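Probable 2-dehydropantoate 2-reductase (Bacillus subtilis, PDB 3EGO) probably catalyses the NADPH-dependent reduction of ketopantoate (2-dehydropantoate) to (R)-pantoate, a step in pantothenate biosynthesis. Local coordinates at residues A38-R46 and F54-T62; I117-G125 and H136-F147. All coordinates share one frame; numbering follows the deposited sequence. Where two conformers were deposited one is given.

Contact 1 of 2, residues A38-R46 and F54-T62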
ATOM      1  N   ALA A  38     -35.294   6.731 -15.462  1.00 36.56           N
ATOM      2  CA  ALA A  38     -36.610   6.153 -15.709  1.00 34.47           C
ATOM      3  C   ALA A  38     -37.218   5.667 -14.421  1.00 34.12           C
ATOM      4  O   ALA A  38     -38.409   5.817 -14.193  1.00 33.15           O
ATOM      5  CB  ALA A  38     -36.525   4.975 -16.727  1.00 36.62           C
ATOM      6  N   ALA A  39     -36.399   5.056 -13.579  1.00 32.87           N
ATOM      7  CA  ALA A  39     -36.915   4.469 -12.339  1.00 33.02           C
ATOM      8  C   ALA A  39     -37.362   5.511 -11.305  1.00 32.79           C
ATOM      9  O   ALA A  39     -38.289   5.256 -10.518  1.00 34.93           O
ATOM     10  CB  ALA A  39     -35.892   3.515 -11.733  1.00 34.14           C
ATOM     11  N   ILE A  40     -36.672   6.651 -11.266  1.00 34.47           N
ATOM     12  CA  ILE A  40     -37.052   7.765 -10.361  1.00 33.84           C
ATOM     13  C   ILE A  40     -38.359   8.396 -10.849  1.00 39.46           C
ATOM     14  O   ILE A  40     -39.305   8.580 -10.079  1.00 40.29           O
ATOM     15  CB  ILE A  40     -35.959   8.859 -10.313  1.00 34.63           C
ATOM     16  CG1 ILE A  40     -34.751   8.386  -9.463  1.00 27.03           C
ATOM     17  CG2 ILE A  40     -36.553  10.179  -9.776  1.00 33.54           C
ATOM     18  CD1 ILE A  40     -33.408   9.175  -9.730  1.00 26.66           C
ATOM     19  N   GLN A  41     -38.391   8.713 -12.143  1.00 43.30           N
ATOM     20  CA  GLN A  41     -39.571   9.282 -12.781  1.00 48.19           C
ATOM     21  C   GLN A  41     -40.759   8.321 -12.573  1.00 49.97           C
ATOM     22  O   GLN A  41     -41.903   8.733 -12.706  1.00 53.14           O
ATOM     23  CB  GLN A  41     -39.280   9.595 -14.266  1.00 45.59           C
ATOM     24  CG  GLN A  41     -40.223  10.599 -14.961  1.00 50.26           C
ATOM     25  CD  GLN A  41     -39.969  12.077 -14.603  1.00 57.06           C
ATOM     26  OE1 GLN A  41     -39.077  12.743 -15.156  1.00 46.18           O
ATOM     27  NE2 GLN A  41     -40.798  12.604 -13.705  1.00 62.50           N
ATOM     28  N   SER A  42     -40.467   7.080 -12.148  1.00 52.59           N
ATOM     29  CA  SER A  42     -41.449   5.986 -11.988  1.00 51.21           C
ATOM     30  C   SER A  42     -41.997   5.665 -10.586  1.00 51.14           C
ATOM     31  O   SER A  42     -43.216   5.636 -10.399  1.00 51.26           O
ATOM     32  CB  SER A  42     -40.915   4.696 -12.607  1.00 53.17           C
ATOM     33  OG  SER A  42     -40.915   4.794 -14.018  1.00 55.99           O
ATOM     34  N   GLU A  43     -41.149   5.358  -9.605  1.00 45.68           N
ATOM     35  CA  GLU A  43     -41.699   5.224  -8.263  1.00 45.12           C
ATOM     36  C   GLU A  43     -41.229   6.280  -7.273  1.00 40.65           C
ATOM     37  O   GLU A  43     -41.421   6.124  -6.073  1.00 40.83           O
ATOM     38  CB  GLU A  43     -41.542   3.814  -7.658  1.00 48.67           C
ATOM     39  CG  GLU A  43     -40.130   3.318  -7.493  1.00 53.26           C
ATOM     40  CD  GLU A  43     -39.734   2.408  -8.620  1.00 60.30           C
ATOM     41  OE1 GLU A  43     -40.428   2.426  -9.660  1.00 64.73           O
ATOM     42  OE2 GLU A  43     -38.734   1.673  -8.467  1.00 68.33           O
ATOM     43  N   GLY A  44     -40.658   7.357  -7.790  1.00 37.09           N
ATOM     44  CA  GLY A  44     -40.184   8.461  -6.957  1.00 36.25           C
ATOM     45  C   GLY A  44     -38.895   8.108  -6.246  1.00 34.82           C
ATOM     46  O   GLY A  44     -38.226   7.122  -6.585  1.00 36.48           O
ATOM     47  N   ILE A  45     -38.552   8.919  -5.256  1.00 32.71           N
ATOM     48  CA  ILE A  45     -37.413   8.637  -4.400  1.00 31.84           C
ATOM     49  C   ILE A  45     -37.895   8.189  -3.040  1.00 27.50           C
ATOM     50  O   ILE A  45     -38.803   8.791  -2.456  1.00 33.14           O
ATOM     51  CB  ILE A  45     -36.523   9.905  -4.257  1.00 31.31           C
ATOM     52  CG1 ILE A  45     -35.753  10.132  -5.558  1.00 34.00           C
ATOM     53  CG2 ILE A  45     -35.523   9.748  -3.108  1.00 32.55           C
ATOM     54  CD1 ILE A  45     -35.167  11.496  -5.609  1.00 40.36           C
ATOM     55  N   ARG A  46     -37.286   7.151  -2.507  1.00 24.47           N
ATOM     56  CA  ARG A  46     -37.627   6.717  -1.168  1.00 25.45           C
ATOM     57  C   ARG A  46     -36.512   7.129  -0.251  1.00 27.47           C
ATOM     58  O   ARG A  46     -35.351   6.957  -0.574  1.00 26.92           O
ATOM     59  CB  ARG A  46     -37.751   5.199  -1.109  1.00 26.36           C
ATOM     60  CG  ARG A  46     -38.756   4.626  -2.089  1.00 35.41           C
ATOM     61  CD  ARG A  46     -40.181   5.101  -1.783  1.00 45.63           C
ATOM     62  NE  ARG A  46     -41.142   4.753  -2.834  1.00 48.08           N
ATOM     63  CZ  ARG A  46     -41.802   3.595  -2.898  1.00 47.07           C
ATOM     64  NH1 ARG A  46     -42.652   3.375  -3.890  1.00 44.05           N
ATOM     65  NH2 ARG A  46     -41.617   2.657  -1.970  1.00 43.82           N
ATOM     66  N   PHE A  54     -40.113   7.432   3.667  1.00 25.01           N
ATOM     67  CA  PHE A  54     -40.883   8.447   2.973  1.00 25.79           C
ATOM     68  C   PHE A  54     -40.746   8.270   1.471  1.00 26.71           C
ATOM     69  O   PHE A  54     -39.766   7.694   1.000  1.00 25.02           O
ATOM     70  CB  PHE A  54     -40.391   9.839   3.370  1.00 24.44           C
ATOM     71  CG  PHE A  54     -40.396  10.061   4.854  1.00 26.49           C
ATOM     72  CD1 PHE A  54     -41.555  10.501   5.488  1.00 26.65           C
ATOM     73  CD2 PHE A  54     -39.286   9.725   5.629  1.00 24.17           C
ATOM     74  CE1 PHE A  54     -41.576  10.654   6.853  1.00 23.37           C
ATOM     75  CE2 PHE A  54     -39.307   9.886   7.000  1.00 24.08           C
ATOM     76  CZ  PHE A  54     -40.465  10.376   7.606  1.00 24.45           C
ATOM     77  N   ARG A  55     -41.723   8.771   0.733  1.00 23.52           N
ATOM     78  CA  ARG A  55     -41.636   8.806  -0.716  1.00 25.60           C
ATOM     79  C   ARG A  55     -41.842  10.210  -1.219  1.00 25.15           C
ATOM     80  O   ARG A  55     -42.721  10.954  -0.744  1.00 28.72           O
ATOM     81  CB  ARG A  55     -42.686   7.859  -1.381  1.00 26.45           C
ATOM     82  CG  ARG A  55     -42.518   7.860  -2.894  1.00 32.19           C
ATOM     83  CD  ARG A  55     -43.844   7.857  -3.624  1.00 49.65           C
ATOM     84  NE  ARG A  55     -44.472   6.539  -3.674  1.00 50.53           N
ATOM     85  CZ  ARG A  55     -44.900   5.947  -4.793  1.00 46.01           C
ATOM     86  NH1 ARG A  55     -45.470   4.761  -4.714  1.00 47.31           N
ATOM     87  NH2 ARG A  55     -44.774   6.539  -5.984  1.00 47.36           N
ATOM     88  N   ALA A  56     -41.010  10.602  -2.167  1.00 26.76           N
ATOM     89  CA  ALA A  56     -41.156  11.887  -2.837  1.00 28.30           C
ATOM     90  C   ALA A  56     -41.172  11.689  -4.332  1.00 32.46           C
ATOM     91  O   ALA A  56     -40.340  11.000  -4.897  1.00 31.17           O
ATOM     92  CB  ALA A  56     -39.988  12.858  -2.478  1.00 30.09           C
ATOM     93  N   ASP A  57     -42.080  12.377  -5.004  1.00 36.24           N
ATOM     94  CA  ASP A  57     -42.041  12.319  -6.435  1.00 36.77           C
ATOM     95  C   ASP A  57     -41.068  13.412  -6.995  1.00 37.64           C
ATOM     96  O   ASP A  57     -40.928  14.500  -6.439  1.00 39.84           O
ATOM     97  CB  ASP A  57     -43.494  12.200  -6.935  1.00 42.67           C
ATOM     98  CG  ASP A  57     -44.274  11.047  -6.177  1.00 46.87           C
ATOM     99  OD1 ASP A  57     -43.807   9.863  -6.140  1.00 50.08           O
ATOM    100  OD2 ASP A  57     -45.343  11.318  -5.581  1.00 54.55           O
ATOM    101  N   CYS A  58     -40.282  13.031  -7.997  1.00 34.64           N
ATOM    102  CA  CYS A  58     -39.148  13.804  -8.494  0.50 35.17           C
ATOM    103  C   CYS A  58     -39.087  13.587 -10.006  1.00 33.99           C
ATOM    104  O   CYS A  58     -39.386  12.491 -10.450  1.00 35.42           O
ATOM    105  CB  CYS A  58     -37.882  13.212  -7.834  0.50 31.87           C
ATOM    106  SG  CYS A  58     -36.354  14.064  -8.050  0.50 33.69           S
ATOM    107  N   SER A  59     -38.645  14.579 -10.776  1.00 34.10           N
ATOM    108  CA  SER A  59     -38.358  14.329 -12.197  1.00 34.49           C
ATOM    109  C   SER A  59     -36.919  13.855 -12.334  1.00 36.37           C
ATOM    110  O   SER A  59     -36.127  13.961 -11.385  1.00 36.40           O
ATOM    111  CB  SER A  59     -38.600  15.575 -13.063  1.00 34.41           C
ATOM    112  OG  SER A  59     -39.890  16.092 -12.803  1.00 33.72           O
ATOM    113  N   ALA A  60     -36.577  13.315 -13.501  1.00 35.58           N
ATOM    114  CA  ALA A  60     -35.231  12.850 -13.760  1.00 32.72           C
ATOM    115  C   ALA A  60     -34.882  12.978 -15.250  1.00 36.71           C
ATOM    116  O   ALA A  60     -35.767  13.059 -16.105  1.00 39.18           O
ATOM    117  CB  ALA A  60     -35.058  11.429 -13.269  1.00 33.61           C
ATOM    118  N   ASP A  61     -33.604  13.005 -15.559  1.00 36.25           N
ATOM    119  CA  ASP A  61     -33.169  13.190 -16.927  1.00 39.29           C
ATOM    120  C   ASP A  61     -31.725  12.755 -16.991  1.00 39.17           C
ATOM    121  O   ASP A  61     -31.102  12.544 -15.953  1.00 38.01           O
ATOM    122  CB  ASP A  61     -33.273  14.665 -17.309  1.00 38.78           C
ATOM    123  CG  ASP A  61     -33.639  14.870 -18.767  1.00 50.19           C
ATOM    124  OD1 ASP A  61     -34.613  15.629 -19.007  1.00 52.68           O
ATOM    125  OD2 ASP A  61     -32.955  14.282 -19.651  1.00 41.18           O
ATOM    126  N   THR A  62     -31.188  12.635 -18.212  1.00 36.19           N
ATOM    127  CA  THR A  62     -29.830  12.187 -18.405  1.00 37.13           C
ATOM    128  C   THR A  62     -29.048  13.366 -18.948  1.00 36.20           C
ATOM    129  O   THR A  62     -27.861  13.291 -19.201  1.00 35.97           O
ATOM    130  CB  THR A  62     -29.780  10.971 -19.360  1.00 39.99           C
ATOM    131  OG1 THR A  62     -30.606  11.228 -20.489  1.00 37.49           O
ATOM    132  CG2 THR A  62     -30.331   9.726 -18.658  1.00 34.62           C
TER
HETATM  133  O   HOH W   1     -41.357  10.590  -9.359  1.00 35.17           O
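The guanidinium groups of Arg46 and Arg55 lie flat on one another, centres 4.3 Å apart and planes 26° out of parallel. Arg46 NH1 sits over one face of the Arg55 group, where Glu43 O also lies, while Asp57 OD1 meets the Arg55 group at its edge, in plane, in a long, weak salt bridge. The stack rides on a β-hairpin of the Rossmann-type NADP-binding domain: strand 45-49 turns back into strand 52-61, which then runs on alongside helix 34-43. Arginine suits both places because its long aliphatic part can pack before the charge begins; bent at chi2 (-64°), Arg46 lays CD 3.7 Å from Arg55 CB, with NE near Arg55 CG. The like charges are probably eased in part by Asp57, which pairs with Arg55, though its OD1 is 6.6 Å from Arg46 NE. An alanine in place of Arg46 would strip the cover from the aliphatic stem of Arg55 and would probably leave its guanidinium freer to turn. Ile45 and Ala56 form an antiparallel hydrogen-bonded pair, with Ile45 N to Ala56 O at 2.8 Å, and their side chains share the face covered by helix 12-22. Gly44, the first residue to leave the helical backbone angles, has positive phi, and a CB there would collide with Ala56 O. Beyond the hairpin, Cys58 lies between Ile40 and Ile45: its CB is 3.8 Å from Ile40 CG2 and 3.9 Å from Ile45 CD1, and Ile40 CG2 also touches Ala60 CB. The small Cys58 and Ala60 let the helix come this close. Water 1 donates to Ile40 O and accepts from Cys58 N, bridging them. Gln41, folded at chi2 (77°), bends back to the strand, where Ala60 N donates to its OE1 at 3.1 Å from above the amide carbonyl plane.

Contact 2 of 2, residues I117-G125 and H136-F147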
ATOM      1  N   ILE A 117     -21.251  30.965  -8.617  1.00 34.94           N
ATOM      2  CA  ILE A 117     -20.691  29.733  -8.098  1.00 32.10           C
ATOM      3  C   ILE A 117     -20.645  29.715  -6.600  1.00 32.04           C
ATOM      4  O   ILE A 117     -20.119  30.637  -5.967  1.00 29.89           O
ATOM      5  CB  ILE A 117     -19.285  29.490  -8.616  1.00 32.44           C
ATOM      6  CG1 ILE A 117     -19.257  29.601 -10.139  1.00 31.64           C
ATOM      7  CG2 ILE A 117     -18.779  28.090  -8.158  1.00 33.50           C
ATOM      8  CD1 ILE A 117     -20.216  28.656 -10.843  1.00 34.74           C
ATOM      9  N   TYR A 118     -21.180  28.621  -6.052  1.00 28.98           N
ATOM     10  CA  TYR A 118     -21.184  28.350  -4.638  1.00 25.57           C
ATOM     11  C   TYR A 118     -20.550  26.989  -4.417  1.00 25.38           C
ATOM     12  O   TYR A 118     -20.612  26.095  -5.277  1.00 26.95           O
ATOM     13  CB  TYR A 118     -22.619  28.386  -4.083  1.00 25.53           C
ATOM     14  CG  TYR A 118     -23.303  29.694  -4.453  1.00 26.68           C
ATOM     15  CD1 TYR A 118     -23.116  30.855  -3.687  1.00 29.51           C
ATOM     16  CD2 TYR A 118     -24.069  29.785  -5.601  1.00 30.99           C
ATOM     17  CE1 TYR A 118     -23.715  32.068  -4.072  1.00 28.24           C
ATOM     18  CE2 TYR A 118     -24.670  30.981  -5.988  1.00 31.89           C
ATOM     19  CZ  TYR A 118     -24.492  32.119  -5.219  1.00 31.09           C
ATOM     20  OH  TYR A 118     -25.098  33.288  -5.645  1.00 31.32           O
ATOM     21  N   VAL A 119     -20.020  26.831  -3.227  1.00 23.76           N
ATOM     22  CA  VAL A 119     -19.233  25.679  -2.870  1.00 27.25           C
ATOM     23  C   VAL A 119     -19.672  25.262  -1.458  1.00 28.20           C
ATOM     24  O   VAL A 119     -19.953  26.119  -0.635  1.00 28.72           O
ATOM     25  CB  VAL A 119     -17.763  26.213  -2.981  1.00 29.26           C
ATOM     26  CG1 VAL A 119     -17.035  26.403  -1.659  1.00 30.94           C
ATOM     27  CG2 VAL A 119     -16.984  25.685  -4.247  1.00 26.69           C
ATOM     28  N   GLY A 120     -19.765  23.962  -1.173  1.00 25.80           N
ATOM     29  CA  GLY A 120     -20.183  23.518   0.161  1.00 24.15           C
ATOM     30  C   GLY A 120     -19.779  22.112   0.529  1.00 23.02           C
ATOM     31  O   GLY A 120     -19.233  21.384  -0.286  1.00 24.08           O
ATOM     32  N   ILE A 121     -20.018  21.751   1.773  1.00 22.12           N
ATOM     33  CA  ILE A 121     -19.720  20.423   2.227  1.00 23.45           C
ATOM     34  C   ILE A 121     -20.975  19.795   2.792  1.00 24.18           C
ATOM     35  O   ILE A 121     -21.881  20.480   3.290  1.00 23.11           O
ATOM     36  CB  ILE A 121     -18.624  20.403   3.289  1.00 19.69           C
ATOM     37  CG1 ILE A 121     -19.047  21.223   4.511  1.00 25.19           C
ATOM     38  CG2 ILE A 121     -17.292  20.942   2.687  1.00 25.75           C
ATOM     39  CD1 ILE A 121     -18.016  21.119   5.631  1.00 29.01           C
ATOM     40  N   VAL A 122     -21.013  18.481   2.707  1.00 22.14           N
ATOM     41  CA  VAL A 122     -22.170  17.739   3.164  1.00 24.20           C
ATOM     42  C   VAL A 122     -21.733  16.967   4.398  1.00 25.57           C
ATOM     43  O   VAL A 122     -20.884  16.078   4.296  1.00 28.51           O
ATOM     44  CB  VAL A 122     -22.595  16.717   2.112  1.00 23.02           C
ATOM     45  CG1 VAL A 122     -23.699  15.797   2.665  1.00 25.72           C
ATOM     46  CG2 VAL A 122     -23.029  17.421   0.816  1.00 19.26           C
ATOM     47  N   GLU A 123     -22.334  17.273   5.542  1.00 23.97           N
ATOM     48  CA  GLU A 123     -22.041  16.549   6.777  1.00 30.10           C
ATOM     49  C   GLU A 123     -23.055  15.474   7.185  1.00 28.96           C
ATOM     50  O   GLU A 123     -22.950  14.884   8.260  1.00 28.69           O
ATOM     51  CB  GLU A 123     -21.920  17.547   7.932  1.00 29.31           C
ATOM     52  CG  GLU A 123     -20.883  18.642   7.663  1.00 31.78           C
ATOM     53  CD  GLU A 123     -20.723  19.607   8.864  1.00 37.85           C
ATOM     54  OE1 GLU A 123     -19.581  20.075   9.103  1.00 44.36           O
ATOM     55  OE2 GLU A 123     -21.742  19.887   9.562  1.00 47.95           O
ATOM     56  N   HIS A 124     -24.020  15.213   6.323  1.00 27.04           N
ATOM     57  CA  HIS A 124     -24.965  14.132   6.548  1.00 21.69           C
ATOM     58  C   HIS A 124     -24.276  12.838   6.290  1.00 23.78           C
ATOM     59  O   HIS A 124     -23.306  12.813   5.546  1.00 23.82           O
ATOM     60  CB  HIS A 124     -26.085  14.244   5.532  1.00 18.74           C
ATOM     61  CG  HIS A 124     -26.960  15.432   5.724  1.00 21.17           C
ATOM     62  ND1 HIS A 124     -27.853  15.533   6.765  1.00 23.65           N
ATOM     63  CD2 HIS A 124     -27.095  16.567   4.999  1.00 22.24           C
ATOM     64  CE1 HIS A 124     -28.502  16.679   6.676  1.00 25.60           C
ATOM     65  NE2 HIS A 124     -28.071  17.319   5.608  1.00 22.75           N
ATOM     66  N   GLY A 125     -24.798  11.767   6.896  1.00 20.74           N
ATOM     67  CA  GLY A 125     -24.491  10.404   6.518  1.00 24.28           C
ATOM     68  C   GLY A 125     -25.615   9.974   5.581  1.00 22.52           C
ATOM     69  O   GLY A 125     -26.770  10.148   5.890  1.00 23.87           O
ATOM     70  N   HIS A 136     -30.989   7.849   5.142  1.00 20.73           N
ATOM     71  CA  HIS A 136     -30.383   9.008   5.801  1.00 19.45           C
ATOM     72  C   HIS A 136     -29.836   8.495   7.144  1.00 23.19           C
ATOM     73  O   HIS A 136     -30.567   8.500   8.187  1.00 24.83           O
ATOM     74  CB  HIS A 136     -31.445  10.088   6.056  1.00 22.81           C
ATOM     75  CG  HIS A 136     -30.890  11.438   6.405  1.00 18.53           C
ATOM     76  ND1 HIS A 136     -31.697  12.531   6.644  1.00 22.77           N
ATOM     77  CD2 HIS A 136     -29.608  11.879   6.542  1.00 20.65           C
ATOM     78  CE1 HIS A 136     -30.947  13.584   6.914  1.00 22.35           C
ATOM     79  NE2 HIS A 136     -29.673  13.219   6.854  1.00 24.25           N
ATOM     80  N   THR A 137     -28.592   8.017   7.108  1.00 23.18           N
ATOM     81  CA  THR A 137     -27.968   7.355   8.267  1.00 23.99           C
ATOM     82  C   THR A 137     -27.369   8.306   9.305  1.00 26.76           C
ATOM     83  O   THR A 137     -27.123   7.910  10.448  1.00 27.15           O
ATOM     84  CB  THR A 137     -26.817   6.394   7.808  1.00 25.63           C
ATOM     85  OG1 THR A 137     -25.929   7.098   6.938  1.00 23.96           O
ATOM     86  CG2 THR A 137     -27.363   5.240   7.062  1.00 25.89           C
ATOM     87  N   GLY A 138     -27.126   9.553   8.918  1.00 25.40           N
ATOM     88  CA  GLY A 138     -26.391  10.489   9.765  1.00 27.68           C
ATOM     89  C   GLY A 138     -27.053  11.841   9.627  1.00 25.05           C
ATOM     90  O   GLY A 138     -27.022  12.451   8.589  1.00 22.90           O
ATOM     91  N   LEU A 139     -27.714  12.287  10.675  1.00 25.64           N
ATOM     92  CA  LEU A 139     -28.462  13.509  10.600  1.00 26.90           C
ATOM     93  C   LEU A 139     -27.482  14.654  10.770  1.00 29.30           C
ATOM     94  O   LEU A 139     -27.118  15.014  11.896  1.00 30.18           O
ATOM     95  CB  LEU A 139     -29.547  13.532  11.684  1.00 30.29           C
ATOM     96  CG  LEU A 139     -30.462  12.290  11.735  1.00 30.48           C
ATOM     97  CD1 LEU A 139     -31.499  12.405  12.880  1.00 35.93           C
ATOM     98  CD2 LEU A 139     -31.191  12.111  10.404  1.00 32.66           C
ATOM     99  N   GLY A 140     -27.047  15.220   9.655  1.00 25.16           N
ATOM    100  CA  GLY A 140     -26.043  16.279   9.657  1.00 25.90           C
ATOM    101  C   GLY A 140     -26.616  17.582   9.148  1.00 26.75           C
ATOM    102  O   GLY A 140     -27.738  17.997   9.513  1.00 26.00           O
ATOM    103  N   ALA A 141     -25.872  18.203   8.241  1.00 24.82           N
ATOM    104  CA  ALA A 141     -26.230  19.498   7.677  1.00 24.30           C
ATOM    105  C   ALA A 141     -25.471  19.664   6.381  1.00 24.05           C
ATOM    106  O   ALA A 141     -24.550  18.895   6.108  1.00 23.40           O
ATOM    107  CB  ALA A 141     -25.805  20.612   8.656  1.00 25.82           C
ATOM    108  N   ILE A 142     -25.858  20.655   5.593  1.00 22.54           N
ATOM    109  CA  ILE A 142     -25.052  21.129   4.487  1.00 22.07           C
ATOM    110  C   ILE A 142     -24.596  22.518   4.850  1.00 23.58           C
ATOM    111  O   ILE A 142     -25.371  23.311   5.396  1.00 22.73           O
ATOM    112  CB  ILE A 142     -25.839  21.155   3.178  1.00 22.22           C
ATOM    113  CG1 ILE A 142     -26.051  19.700   2.685  1.00 22.58           C
ATOM    114  CG2 ILE A 142     -25.111  22.002   2.087  1.00 22.90           C
ATOM    115  CD1 ILE A 142     -26.973  19.624   1.366  1.00 25.38           C
ATOM    116  N   LYS A 143     -23.333  22.813   4.582  1.00 23.55           N
ATOM    117  CA  LYS A 143     -22.807  24.176   4.773  1.00 23.54           C
ATOM    118  C   LYS A 143     -22.260  24.691   3.458  1.00 22.64           C
ATOM    119  O   LYS A 143     -21.599  23.970   2.702  1.00 22.91           O
ATOM    120  CB  LYS A 143     -21.715  24.172   5.860  1.00 21.69           C
ATOM    121  CG  LYS A 143     -22.234  23.811   7.260  1.00 23.81           C
ATOM    122  CD  LYS A 143     -21.101  23.567   8.227  1.00 33.00           C
ATOM    123  CE  LYS A 143     -21.575  23.596   9.689  1.00 41.12           C
ATOM    124  NZ  LYS A 143     -20.766  22.673  10.525  1.00 45.36           N
ATOM    125  N   TRP A 144     -22.546  25.942   3.140  1.00 24.22           N
ATOM    126  CA  TRP A 144     -22.146  26.464   1.842  1.00 22.19           C
ATOM    127  C   TRP A 144     -21.589  27.891   1.981  1.00 24.66           C
ATOM    128  O   TRP A 144     -21.831  28.553   3.001  1.00 24.21           O
ATOM    129  CB  TRP A 144     -23.309  26.462   0.846  1.00 22.71           C
ATOM    130  CG  TRP A 144     -24.412  27.333   1.294  1.00 21.99           C
ATOM    131  CD1 TRP A 144     -25.364  27.045   2.245  1.00 20.21           C
ATOM    132  CD2 TRP A 144     -24.678  28.662   0.835  1.00 21.85           C
ATOM    133  NE1 TRP A 144     -26.201  28.131   2.406  1.00 24.72           N
ATOM    134  CE2 TRP A 144     -25.814  29.130   1.538  1.00 21.39           C
ATOM    135  CE3 TRP A 144     -24.061  29.500  -0.113  1.00 23.88           C
ATOM    136  CZ2 TRP A 144     -26.343  30.444   1.354  1.00 24.90           C
ATOM    137  CZ3 TRP A 144     -24.591  30.802  -0.317  1.00 22.75           C
ATOM    138  CH2 TRP A 144     -25.726  31.253   0.424  1.00 27.43           C
ATOM    139  N   SER A 145     -20.860  28.331   0.951  1.00 24.07           N
ATOM    140  CA  SER A 145     -20.243  29.664   0.899  1.00 26.16           C
ATOM    141  C   SER A 145     -20.312  30.141  -0.525  1.00 25.87           C
ATOM    142  O   SER A 145     -20.437  29.311  -1.434  1.00 27.55           O
ATOM    143  CB  SER A 145     -18.776  29.569   1.276  1.00 27.45           C
ATOM    144  OG  SER A 145     -18.624  28.987   2.554  1.00 34.98           O
ATOM    145  N   ALA A 146     -20.211  31.456  -0.757  1.00 27.16           N
ATOM    146  CA  ALA A 146     -20.016  31.988  -2.107  1.00 26.17           C
ATOM    147  C   ALA A 146     -18.585  31.772  -2.612  1.00 25.34           C
ATOM    148  O   ALA A 146     -17.612  31.964  -1.883  1.00 29.60           O
ATOM    149  CB  ALA A 146     -20.339  33.568  -2.157  1.00 30.91           C
ATOM    150  N   PHE A 147     -18.438  31.398  -3.863  1.00 28.64           N
ATOM    151  CA  PHE A 147     -17.081  31.243  -4.394  1.00 32.76           C
ATOM    152  C   PHE A 147     -16.832  32.455  -5.293  1.00 33.48           C
ATOM    153  O   PHE A 147     -17.676  32.852  -6.098  1.00 35.55           O
ATOM    154  CB  PHE A 147     -16.914  29.920  -5.150  1.00 31.56           C
ATOM    155  CG  PHE A 147     -15.528  29.677  -5.706  1.00 35.27           C
ATOM    156  CD1 PHE A 147     -14.520  29.126  -4.924  1.00 35.48           C
ATOM    157  CD2 PHE A 147     -15.242  29.967  -7.026  1.00 34.12           C
ATOM    158  CE1 PHE A 147     -13.238  28.873  -5.468  1.00 34.75           C
ATOM    159  CE2 PHE A 147     -13.966  29.729  -7.551  1.00 39.41           C
ATOM    160  CZ  PHE A 147     -12.975  29.189  -6.769  1.00 34.12           C
TER
HETATM  161  O   HOH W   2     -18.959  32.912  -8.730  1.00 41.07           O
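Strands 117-122 and 142-146 run antiparallel, their axes 4.6 Å apart at an angle of 155°, with paired backbone bonds at Val119-Ser145 and Ile121-Lys143 and single ones from Phe147 N to Ile117 O and from Glu123 N to Ala141 O. A glycine suits the strand at Gly120, where a CB would run into Lys143 O. The edge of the Trp144 indole points toward the face of the Tyr118 ring in an offset edge-to-face pair, planes at 79°, with CZ3 3.7 Å from Tyr118 CD1. Trp144 has CG between its backbone N and carbonyl carbon (chi1 62°), which lays the indole alongside the tyrosine; the Tyr118 hydroxyl bonds to Glu151 O. One face of the sheet carries Val119, Ile121 and Ser145, packed against helix 174-195, which bears the probable proton donor Lys181. Farther along, Lys143 NZ donates to both carboxylate oxygens of Glu123 in a salt bridge, to OE2 at 3.1 Å and more weakly to OE1. The register then slips by one, and strand 116-128 pairs with 133-138 as a β-hairpin of the Rossmann-type domain, where Thr137 and Gly138 together oppose Gly125 in a classic beta bulge. Gly125, Gly138 and Gly140 let the chains come close: a CB on any of them would run into the chain across from it, for Gly140 into Glu123 O. Ala141 N lies 3.4 Å above the centre of the His124 ring. His136 turns its edge to His124, putting NE2 2.9 Å from His124 ND1, while its own ND1 bonds to Tyr20 OH.

How the contacts relate
From the N terminus, helix 34-43 leads through Gly44 into strand 45-49, and contact 1 closes the short hairpin loop before 54-62 and brings strand 52-61 back along the helix. The chain then passes through the parallel strands 70-73 and 94-97 to strand 116-128, where contact 2 begins. It closes the hairpin loop of strands 116-128 and 133-138, after which strand 142-146 pairs with an earlier part of strand 116-128. The two contacts are in series, neither enclosing nor crossing the other. Their nearest atoms are about 7 Å apart, yet both belong to one mixed sheet: strand 45-49 of contact 1 lies parallel beside strand 133-138 of contact 2, joining the two hairpins within the nucleotide-binding domain.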